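Local coordinates for virulence protein vsdE (Salmonella enterica, PDB 5LQ6) that acts as a cysteine hydrolase effector that suppresses immune responses and contributes to the virulence of the bacterium, at residues D37-E42 with C76-A81; N30-I35 with D112-G117; K59-Y64 with Y85-R90. The protein carries 4 engineered substitutions. All coordinates share one frame; numbering follows the deposited sequence.

All three contacts belong to the helical side of a papain-like fold; helix 76-89 carries interactions 1 and 3 and is touched by interaction 2. Interaction 1 meets its first turns, close to Cys-76, probably the nucleophile of a triad with His-165 and Asp-185, and interaction 3 meets its C-terminal end; their centres lie about 12 Å apart. Interaction 2 sits about 9 Å from interaction 1, centre to centre, and both use helix 29-38; Leu-78 CD1 touches Ile-35 CG2 at 4.1 Å, so the two apolar clusters merge. Glu-42 OE1, at the end of 37-42, meets Tyr-64 OH of interaction 3 at 2.6 Å. Interactions 2 and 3, about 19 Å apart between centres, still touch through Tyr-85, which packs on Ile-115 and Phe-116.

Interaction 1. Residues D37-E42 with C76-A81; sequences DALSIE and CVLLSA. Engineered in segment 37-42: Ser-40 (natural residue Cys).
The central helix of a papain-like fold, 76-89, which begins at the probable catalytic Cys-76, meets Ala-38 and Leu-39 here through the single side chain of Leu-78. Those two residues mark the place where helix 29-38 gives way to strand 39-41, and Leu-39 is the first to leave helical geometry.

Leu-78 points toward this junction and splits its two methyls between the neighbours. CD2 reaches the methyl of Ala-38, with 3.8 Å from Leu-78 CD2 to Ala-38 CB. Leu-78 CD1 meets Leu-39 CD1 more loosely, at 4.3 Å. With CG of Leu-78 anti to its backbone nitrogen (chi1 -175°), the branch extends from the helix far enough for both methyls to arrive. Leu-39 starts off in another direction, but the far end of its side chain swings nearer to Leu-78; Ile-15 and Ile-19 of helix 12-19 also pack against it.

Beyond the junction, strand 39-41 pairs antiparallel with 94-96, and its Ser-40 is an engineered residue. No hydrogen bond joins the two segments, so the contact is purely apolar. The sulfur lies well away from it: Cys-76 SG, which sits by His-165, is 12.8 Å from Ala-38 CB. Behind Leu-78 the helix is regular, with Ser-80 N donating to Cys-76 O at 2.9 Å.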
loop_
_atom_site.group_PDB
_atom_site.type_symbol
_atom_site.label_atom_id
_atom_site.label_comp_id
_atom_site.label_asym_id
_atom_site.label_seq_id
_atom_site.Cartn_x
_atom_site.Cartn_y
_atom_site.Cartn_z
ATOM N N ASP A 37 3.407 10.969 -15.031
ATOM C CA ASP A 37 2.201 11.717 -15.351
ATOM C C ASP A 37 1.204 11.744 -14.184
ATOM O O ASP A 37 0.526 12.759 -13.948
ATOM C CB ASP A 37 1.525 11.128 -16.596
ATOM C CG ASP A 37 2.320 11.418 -17.896
ATOM O OD1 ASP A 37 3.116 12.393 -17.938
ATOM O OD2 ASP A 37 2.155 10.613 -18.847
ATOM N N ALA A 38 1.096 10.607 -13.493
ATOM C CA ALA A 38 0.109 10.470 -12.433
ATOM C C ALA A 38 0.573 11.057 -11.119
ATOM O O ALA A 38 -0.230 11.488 -10.316
ATOM C CB ALA A 38 -0.268 9.027 -12.241
ATOM N N LEU A 39 1.851 11.028 -10.852
ATOM C CA LEU A 39 2.322 11.308 -9.496
ATOM C C LEU A 39 2.424 12.777 -9.217
ATOM O O LEU A 39 2.943 13.523 -10.057
ATOM C CB LEU A 39 3.669 10.631 -9.288
ATOM C CG LEU A 39 4.290 10.650 -7.921
ATOM C CD1 LEU A 39 3.421 9.824 -7.022
ATOM C CD2 LEU A 39 5.656 10.037 -7.970
ATOM N N SER A 40 1.868 13.227 -8.089
ATOM C CA SER A 40 2.052 14.564 -7.538
ATOM C C SER A 40 2.836 14.545 -6.227
ATOM O O SER A 40 2.601 13.694 -5.338
ATOM C CB SER A 40 0.692 15.193 -7.232
ATOM O OG SER A 40 -0.004 15.409 -8.409
ATOM N N ILE A 41 3.687 15.542 -6.050
ATOM C CA ILE A 41 4.465 15.735 -4.865
ATOM C C ILE A 41 4.106 17.082 -4.299
ATOM O O ILE A 41 4.293 18.121 -4.961
ATOM C CB ILE A 41 5.969 15.658 -5.174
ATOM C CG1 ILE A 41 6.276 14.356 -5.938
ATOM C CG2 ILE A 41 6.791 15.814 -3.908
ATOM C CD1 ILE A 41 7.756 14.126 -6.250
ATOM N N GLU A 42 3.553 17.086 -3.095
ATOM C CA GLU A 42 3.275 18.321 -2.392
ATOM C C GLU A 42 4.451 18.631 -1.478
ATOM O O GLU A 42 4.707 17.845 -0.550
ATOM C CB GLU A 42 1.996 18.156 -1.604
ATOM C CG GLU A 42 1.445 19.435 -0.989
ATOM C CD GLU A 42 -0.024 19.659 -1.330
ATOM O OE1 GLU A 42 -0.858 18.712 -1.258
ATOM O OE2 GLU A 42 -0.353 20.800 -1.706
ATOM N N CYS A 76 -4.005 0.846 -8.503
ATOM C CA CYS A 76 -3.907 0.418 -7.104
ATOM C C CYS A 76 -2.470 0.222 -6.629
ATOM O O CYS A 76 -2.154 0.465 -5.438
ATOM C CB CYS A 76 -4.676 -0.854 -6.867
ATOM S SG CYS A 76 -4.121 -2.318 -7.732
ATOM N N VAL A 77 -1.562 -0.156 -7.526
ATOM C CA VAL A 77 -0.157 -0.353 -7.144
ATOM C C VAL A 77 0.453 1.009 -6.826
ATOM O O VAL A 77 1.133 1.200 -5.809
ATOM C CB VAL A 77 0.619 -1.059 -8.228
ATOM C CG1 VAL A 77 2.103 -1.092 -7.902
ATOM C CG2 VAL A 77 0.049 -2.442 -8.437
ATOM N N LEU A 78 0.180 2.001 -7.675
ATOM C CA LEU A 78 0.699 3.327 -7.379
ATOM C C LEU A 78 0.094 3.960 -6.150
ATOM O O LEU A 78 0.808 4.522 -5.293
ATOM C CB LEU A 78 0.515 4.269 -8.610
ATOM C CG LEU A 78 1.122 5.670 -8.470
ATOM C CD1 LEU A 78 2.616 5.710 -8.153
ATOM C CD2 LEU A 78 0.829 6.449 -9.739
ATOM N N LEU A 79 -1.229 3.844 -6.043
ATOM C CA LEU A 79 -1.933 4.396 -4.888
ATOM C C LEU A 79 -1.413 3.842 -3.576
ATOM O O LEU A 79 -1.186 4.548 -2.614
ATOM C CB LEU A 79 -3.429 4.180 -4.981
ATOM C CG LEU A 79 -4.203 4.960 -6.057
ATOM C CD1 LEU A 79 -5.580 4.424 -6.147
ATOM C CD2 LEU A 79 -4.174 6.423 -5.639
ATOM N N SER A 80 -1.261 2.519 -3.535
ATOM C CA SER A 80 -0.842 1.881 -2.296
ATOM C C SER A 80 0.563 2.250 -1.899
ATOM O O SER A 80 0.881 2.370 -0.729
ATOM C CB SER A 80 -0.981 0.376 -2.419
ATOM O OG SER A 80 -2.305 -0.039 -2.679
ATOM N N ALA A 81 1.451 2.423 -2.898
ATOM C CA ALA A 81 2.813 2.837 -2.626
ATOM C C ALA A 81 2.882 4.287 -2.151
ATOM O O ALA A 81 3.593 4.604 -1.191
ATOM C CB ALA A 81 3.635 2.655 -3.887
#

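Interaction 2. Residues N30-I35 with D112-G117; sequences NEVKRI and DKIIFG
Ile-35 and Ile-114 reach toward each other tip to tip, their terminal methyls meeting at 3.7 Å between Ile-35 CD1 and Ile-114 CD1. Ile-114 is modelled in two conformers, one of which is described. With its CG1 anti to the carbonyl carbon and chi2 at 176°, the long branch runs outward, which carries CD1 out from helix 108-116 to the side chains of helix 29-38.

Val-32, one turn before Ile-35, comes in at a slant to Ile-114 and offers both methyls: CG1 and CG2 of Val-32 each lie 4.1 Å from Ile-114 CD1. One methyl therefore touches two successive turns of the helix facing it. Ile-35 adds its short branch as well, CG2 of Ile-35 standing 4.2 Å from Ile-114 CD1.

All three residues are buried and no hydrogen bond crosses. Ile-15 and Ile-19 of helix 12-19 also pack on Ile-114, and Ile-110, a turn earlier on helix 108-116, touches both Val-32 and Ile-35. Nearby, Glu-31 OE2 accepts from the backbone nitrogen of Asp-107, a polar tie just ahead of helix 108-116. The arrangement is plain helix-to-helix packing of aliphatic side chains, joining helices 12-19, 29-38 and 108-116 on the helical side of the papain-like fold.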
loop_
_atom_site.group_PDB
_atom_site.type_symbol
_atom_site.label_atom_id
_atom_site.label_comp_id
_atom_site.label_asym_id
_atom_site.label_seq_id
_atom_site.Cartn_x
_atom_site.Cartn_y
_atom_site.Cartn_z
ATOM N N ASN A 30 7.546 3.411 -20.846
ATOM C CA ASN A 30 6.165 3.855 -20.898
ATOM C C ASN A 30 5.576 3.839 -19.505
ATOM O O ASN A 30 4.902 4.782 -19.106
ATOM C CB ASN A 30 5.354 3.013 -21.879
ATOM C CG ASN A 30 5.765 3.258 -23.329
ATOM O OD1 ASN A 30 6.303 4.323 -23.681
ATOM N ND2 ASN A 30 5.517 2.268 -24.184
ATOM N N GLU A 31 5.871 2.770 -18.768
ATOM C CA GLU A 31 5.495 2.641 -17.382
ATOM C C GLU A 31 5.980 3.794 -16.503
ATOM O O GLU A 31 5.225 4.339 -15.699
ATOM C CB GLU A 31 6.064 1.340 -16.863
ATOM C CG GLU A 31 5.584 0.964 -15.491
ATOM C CD GLU A 31 5.455 -0.539 -15.286
ATOM O OE1 GLU A 31 5.685 -1.348 -16.233
ATOM O OE2 GLU A 31 5.148 -0.902 -14.135
ATOM N N VAL A 32 7.249 4.140 -16.633
ATOM C CA VAL A 32 7.796 5.261 -15.878
ATOM C C VAL A 32 7.104 6.561 -16.261
ATOM O O VAL A 32 6.855 7.424 -15.400
ATOM C CB VAL A 32 9.336 5.343 -16.019
ATOM C CG1 VAL A 32 9.880 6.580 -15.336
ATOM C CG2 VAL A 32 9.980 4.114 -15.412
ATOM N N LYS A 33 6.798 6.703 -17.559
ATOM C CA LYS A 33 6.034 7.860 -18.017
ATOM C C LYS A 33 4.628 7.933 -17.438
ATOM O O LYS A 33 4.184 9.024 -17.028
ATOM C CB LYS A 33 5.946 7.878 -19.562
ATOM C CG LYS A 33 7.225 8.391 -20.216
ATOM C CD LYS A 33 6.974 9.011 -21.586
ATOM C CE LYS A 33 8.025 10.068 -21.891
ATOM N NZ LYS A 33 9.414 9.539 -21.729
ATOM N N ARG A 34 3.927 6.813 -17.424
ATOM C CA ARG A 34 2.602 6.742 -16.793
ATOM C C ARG A 34 2.683 7.115 -15.314
ATOM O O ARG A 34 1.851 7.888 -14.794
ATOM C CB ARG A 34 1.972 5.373 -16.964
ATOM C CG ARG A 34 1.452 5.121 -18.367
ATOM C CD ARG A 34 0.819 3.733 -18.468
ATOM N NE ARG A 34 1.810 2.642 -18.529
ATOM C CZ ARG A 34 2.195 2.001 -19.642
ATOM N NH1 ARG A 34 1.685 2.320 -20.832
ATOM N NH2 ARG A 34 3.105 1.029 -19.571
ATOM N N ILE A 35 3.729 6.631 -14.640
ATOM C CA ILE A 35 3.923 7.012 -13.253
ATOM C C ILE A 35 4.185 8.501 -13.090
ATOM O O ILE A 35 3.573 9.161 -12.220
ATOM C CB ILE A 35 5.028 6.177 -12.555
ATOM C CG1 ILE A 35 4.623 4.698 -12.531
ATOM C CG2 ILE A 35 5.294 6.698 -11.152
ATOM C CD1 ILE A 35 5.776 3.745 -12.319
ATOM N N ASP A 112 8.178 0.651 -6.804
ATOM C CA ASP A 112 8.951 0.705 -5.603
ATOM C C ASP A 112 10.338 1.359 -5.852
ATOM O O ASP A 112 10.818 2.144 -5.050
ATOM C CB ASP A 112 9.199 -0.706 -5.025
ATOM C CG ASP A 112 8.036 -1.266 -4.263
ATOM O OD1 ASP A 112 6.971 -0.576 -4.039
ATOM O OD2 ASP A 112 8.213 -2.465 -3.817
ATOM N N LYS A 113 10.956 1.003 -6.983
ATOM C CA LYS A 113 12.249 1.582 -7.312
ATOM C C LYS A 113 12.146 3.111 -7.409
ATOM O O LYS A 113 13.017 3.830 -6.945
ATOM C CB LYS A 113 12.789 0.973 -8.595
ATOM C CG LYS A 113 13.418 -0.382 -8.379
ATOM C CD LYS A 113 13.893 -1.042 -9.664
ATOM C CE LYS A 113 14.411 -2.421 -9.344
ATOM N NZ LYS A 113 15.003 -3.032 -10.560
ATOM N N ILE A 114 11.051 3.602 -7.994
ATOM C CA ILE A 114 10.890 5.064 -8.128
ATOM C C ILE A 114 10.596 5.720 -6.772
ATOM O O ILE A 114 11.235 6.662 -6.402
ATOM C CB ILE A 114 9.773 5.393 -9.125
ATOM C CG1 ILE A 114 10.197 4.903 -10.518
ATOM C CG2 ILE A 114 9.415 6.884 -9.064
ATOM C CD1 ILE A 114 9.129 5.098 -11.558
ATOM N N ILE A 115 9.596 5.202 -6.045
ATOM C CA ILE A 115 9.151 5.882 -4.825
ATOM C C ILE A 115 10.098 5.665 -3.656
ATOM O O ILE A 115 10.390 6.576 -2.923
ATOM C CB ILE A 115 7.701 5.490 -4.492
ATOM C CG1 ILE A 115 6.776 6.187 -5.485
ATOM C CG2 ILE A 115 7.347 5.886 -3.058
ATOM C CD1 ILE A 115 5.331 5.771 -5.389
ATOM N N PHE A 116 10.591 4.447 -3.483
ATOM C CA PHE A 116 11.427 4.107 -2.327
ATOM C C PHE A 116 12.903 3.987 -2.621
ATOM O O PHE A 116 13.710 4.068 -1.686
ATOM C CB PHE A 116 10.934 2.815 -1.638
ATOM C CG PHE A 116 9.464 2.883 -1.272
ATOM C CD1 PHE A 116 9.058 3.663 -0.213
ATOM C CD2 PHE A 116 8.520 2.180 -2.044
ATOM C CE1 PHE A 116 7.668 3.746 0.088
ATOM C CE2 PHE A 116 7.168 2.302 -1.742
ATOM C CZ PHE A 116 6.790 3.077 -0.705
ATOM N N GLY A 117 13.261 3.862 -3.899
ATOM C CA GLY A 117 14.651 3.717 -4.286
ATOM C C GLY A 117 15.168 2.308 -4.322
ATOM O O GLY A 117 16.395 2.087 -4.574
#

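Interaction 3. Residues K59-Y64 with Y85-R90; sequences KQMARY and YNIHHR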
loop_
_atom_site.group_PDB
_atom_site.type_symbol
_atom_site.label_atom_id
_atom_site.label_comp_id
_atom_site.label_asym_id
_atom_site.label_seq_id
_atom_site.Cartn_x
_atom_site.Cartn_y
_atom_site.Cartn_z
ATOM N N LYS A 59 -8.148 7.503 7.401
ATOM C CA LYS A 59 -9.155 7.822 6.425
ATOM C C LYS A 59 -8.736 9.037 5.619
ATOM O O LYS A 59 -8.863 9.064 4.391
ATOM C CB LYS A 59 -10.508 8.121 7.115
ATOM C CG LYS A 59 -11.670 8.211 6.170
ATOM C CD LYS A 59 -12.954 8.614 6.890
ATOM C CE LYS A 59 -13.099 7.933 8.250
ATOM N NZ LYS A 59 -14.375 8.341 8.913
ATOM N N GLN A 60 -8.277 10.086 6.304
ATOM C CA GLN A 60 -7.894 11.287 5.588
ATOM C C GLN A 60 -6.695 11.043 4.654
ATOM O O GLN A 60 -6.653 11.555 3.557
ATOM C CB GLN A 60 -7.589 12.414 6.568
ATOM C CG GLN A 60 -8.671 12.766 7.609
ATOM C CD GLN A 60 -10.132 12.502 7.222
ATOM O OE1 GLN A 60 -10.634 12.925 6.153
ATOM N NE2 GLN A 60 -10.839 11.805 8.105
ATOM N N MET A 61 -5.758 10.225 5.108
ATOM C CA MET A 61 -4.582 9.882 4.285
ATOM C C MET A 61 -4.971 9.077 3.054
ATOM O O MET A 61 -4.453 9.291 1.951
ATOM C CB MET A 61 -3.555 9.127 5.137
ATOM C CG MET A 61 -2.971 10.014 6.206
ATOM S SD MET A 61 -1.625 9.328 7.151
ATOM C CE MET A 61 -0.256 9.706 6.033
ATOM N N ALA A 62 -5.903 8.151 3.211
ATOM C CA ALA A 62 -6.385 7.359 2.076
ATOM C C ALA A 62 -7.140 8.192 1.070
ATOM O O ALA A 62 -7.024 8.000 -0.123
ATOM C CB ALA A 62 -7.257 6.214 2.543
ATOM N N ARG A 63 -7.929 9.162 1.569
ATOM C CA ARG A 63 -8.597 10.076 0.647
ATOM C C ARG A 63 -7.608 10.938 -0.117
ATOM O O ARG A 63 -7.828 11.201 -1.284
ATOM C CB ARG A 63 -9.582 10.968 1.398
ATOM C CG ARG A 63 -10.820 10.247 1.891
ATOM C CD ARG A 63 -11.611 11.110 2.841
ATOM N NE ARG A 63 -12.941 10.543 3.098
ATOM C CZ ARG A 63 -13.768 10.980 4.055
ATOM N NH1 ARG A 63 -13.400 11.973 4.899
ATOM N NH2 ARG A 63 -14.961 10.425 4.173
ATOM N N TYR A 64 -6.552 11.381 0.552
ATOM C CA TYR A 64 -5.540 12.267 -0.038
ATOM C C TYR A 64 -4.891 11.651 -1.273
ATOM O O TYR A 64 -4.725 12.307 -2.306
ATOM C CB TYR A 64 -4.491 12.667 0.962
ATOM C CG TYR A 64 -3.457 13.579 0.367
ATOM C CD1 TYR A 64 -3.685 14.956 0.260
ATOM C CD2 TYR A 64 -2.250 13.093 -0.118
ATOM C CE1 TYR A 64 -2.755 15.778 -0.311
ATOM C CE2 TYR A 64 -1.312 13.934 -0.705
ATOM C CZ TYR A 64 -1.562 15.285 -0.775
ATOM O OH TYR A 64 -0.600 16.129 -1.344
ATOM N N TYR A 85 4.215 5.405 1.555
ATOM C CA TYR A 85 5.198 6.462 1.709
ATOM C C TYR A 85 4.709 7.582 2.628
ATOM O O TYR A 85 5.445 8.011 3.513
ATOM C CB TYR A 85 5.558 7.023 0.339
ATOM C CG TYR A 85 6.554 8.168 0.300
ATOM C CD1 TYR A 85 6.164 9.461 0.467
ATOM C CD2 TYR A 85 7.879 7.887 0.097
ATOM C CE1 TYR A 85 7.109 10.498 0.386
ATOM C CE2 TYR A 85 8.832 8.916 -0.011
ATOM C CZ TYR A 85 8.402 10.204 0.162
ATOM O OH TYR A 85 9.344 11.276 0.103
ATOM N N ASN A 86 3.501 8.056 2.403
ATOM C CA ASN A 86 2.905 9.133 3.220
ATOM C C ASN A 86 2.795 8.688 4.688
ATOM O O ASN A 86 3.106 9.435 5.612
ATOM C CB ASN A 86 1.541 9.540 2.684
ATOM C CG ASN A 86 1.625 10.262 1.343
ATOM O OD1 ASN A 86 2.736 10.585 0.898
ATOM N ND2 ASN A 86 0.522 10.430 0.694
ATOM N N ILE A 87 2.355 7.451 4.926
ATOM C CA ILE A 87 2.279 6.979 6.277
ATOM C C ILE A 87 3.654 6.961 6.931
ATOM O O ILE A 87 3.819 7.420 8.079
ATOM C CB ILE A 87 1.633 5.552 6.325
ATOM C CG1 ILE A 87 0.175 5.645 5.983
ATOM C CG2 ILE A 87 1.841 4.891 7.698
ATOM C CD1 ILE A 87 -0.425 4.304 5.599
ATOM N N HIS A 88 4.673 6.482 6.207
ATOM C CA HIS A 88 6.009 6.398 6.748
ATOM C C HIS A 88 6.495 7.807 7.207
ATOM O O HIS A 88 7.132 7.911 8.244
ATOM C CB HIS A 88 6.963 5.832 5.705
ATOM C CG HIS A 88 8.356 5.694 6.217
ATOM N ND1 HIS A 88 8.752 4.615 6.978
ATOM C CD2 HIS A 88 9.438 6.502 6.096
ATOM C CE1 HIS A 88 10.030 4.763 7.297
ATOM N NE2 HIS A 88 10.458 5.910 6.795
ATOM N N HIS A 89 6.215 8.809 6.391
ATOM C CA HIS A 89 6.695 10.185 6.662
ATOM C C HIS A 89 5.731 10.968 7.491
ATOM O O HIS A 89 5.999 12.134 7.816
ATOM C CB HIS A 89 6.978 10.839 5.300
ATOM C CG HIS A 89 8.183 10.279 4.631
ATOM N ND1 HIS A 89 9.470 10.518 5.080
ATOM C CD2 HIS A 89 8.308 9.409 3.598
ATOM C CE1 HIS A 89 10.330 9.841 4.330
ATOM N NE2 HIS A 89 9.655 9.172 3.416
ATOM N N ARG A 90 4.614 10.362 7.870
ATOM C CA ARG A 90 3.555 11.032 8.607
ATOM C C ARG A 90 3.151 12.330 7.963
ATOM O O ARG A 90 2.889 13.344 8.638
ATOM C CB ARG A 90 3.957 11.231 10.094
ATOM C CG ARG A 90 4.107 9.959 10.885
ATOM C CD ARG A 90 2.773 9.208 10.958
ATOM N NE ARG A 90 2.736 8.191 11.984
ATOM C CZ ARG A 90 3.047 6.911 11.819
ATOM N NH1 ARG A 90 3.468 6.451 10.640
ATOM N NH2 ARG A 90 2.945 6.059 12.843
HETATM O O HOH W 1 -1.776 10.127 2.353
#
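Met-61 supplies the apolar part of this contact, laying its terminal methyl on the backbone between Asn-86 and Ile-87, with Asn-86 CB and Ile-87 CG1 beside it. CE of Met-61 sits 3.4 Å from the carbonyl O of Asn-86 and 3.8 Å from Asn-86 CB. Met-61 CE also packs on Ile-87 CG1 at 4.1 Å. The chain bends at the sulfur (chi3 84°), turning the methyl onto the helix surface.

The amide of Asn-86 meets Tyr-64 differently. The two side chains cross at roughly a right angle, with their planes 61° apart, and Asn-86 ND2 stands obliquely to the ring, 3.9 Å from Tyr-64 CD2. The tyrosine hydroxyl is hydrogen-bonded to Glu-42 OE1.

The polar links start from the same amide. A water donates to Met-61 O at 2.8 Å and accepts from Asn-86 ND2 at 2.9 Å, bridging the two helices. Asn-86 ND2 donates to Leu-94 O as well, so the buried amide nitrogen has two acceptors, while OD1 takes a weak bond from Ile-93 N.

At the helix end, Arg-90 N donates to Ile-87 O at 3.1 Å, and Arg-90 NH1 reaches the same Ile-87 O at 2.8 Å from the opposite face of the carbonyl plane. The guanidinium also donates to Pro-50 O and Gln-51 O, tying the end to the loop before helix 55-65.

The axes of the helical segments 59-64 and 85-89 make an angle of 137°, nearer antiparallel than parallel. Positive phi at Arg-90 and backbone bonds into the last turn make a Schellman motif, to which the NH1 bond is an addition; it finishes the central helix of the papain-like fold at the end remote from Cys-76.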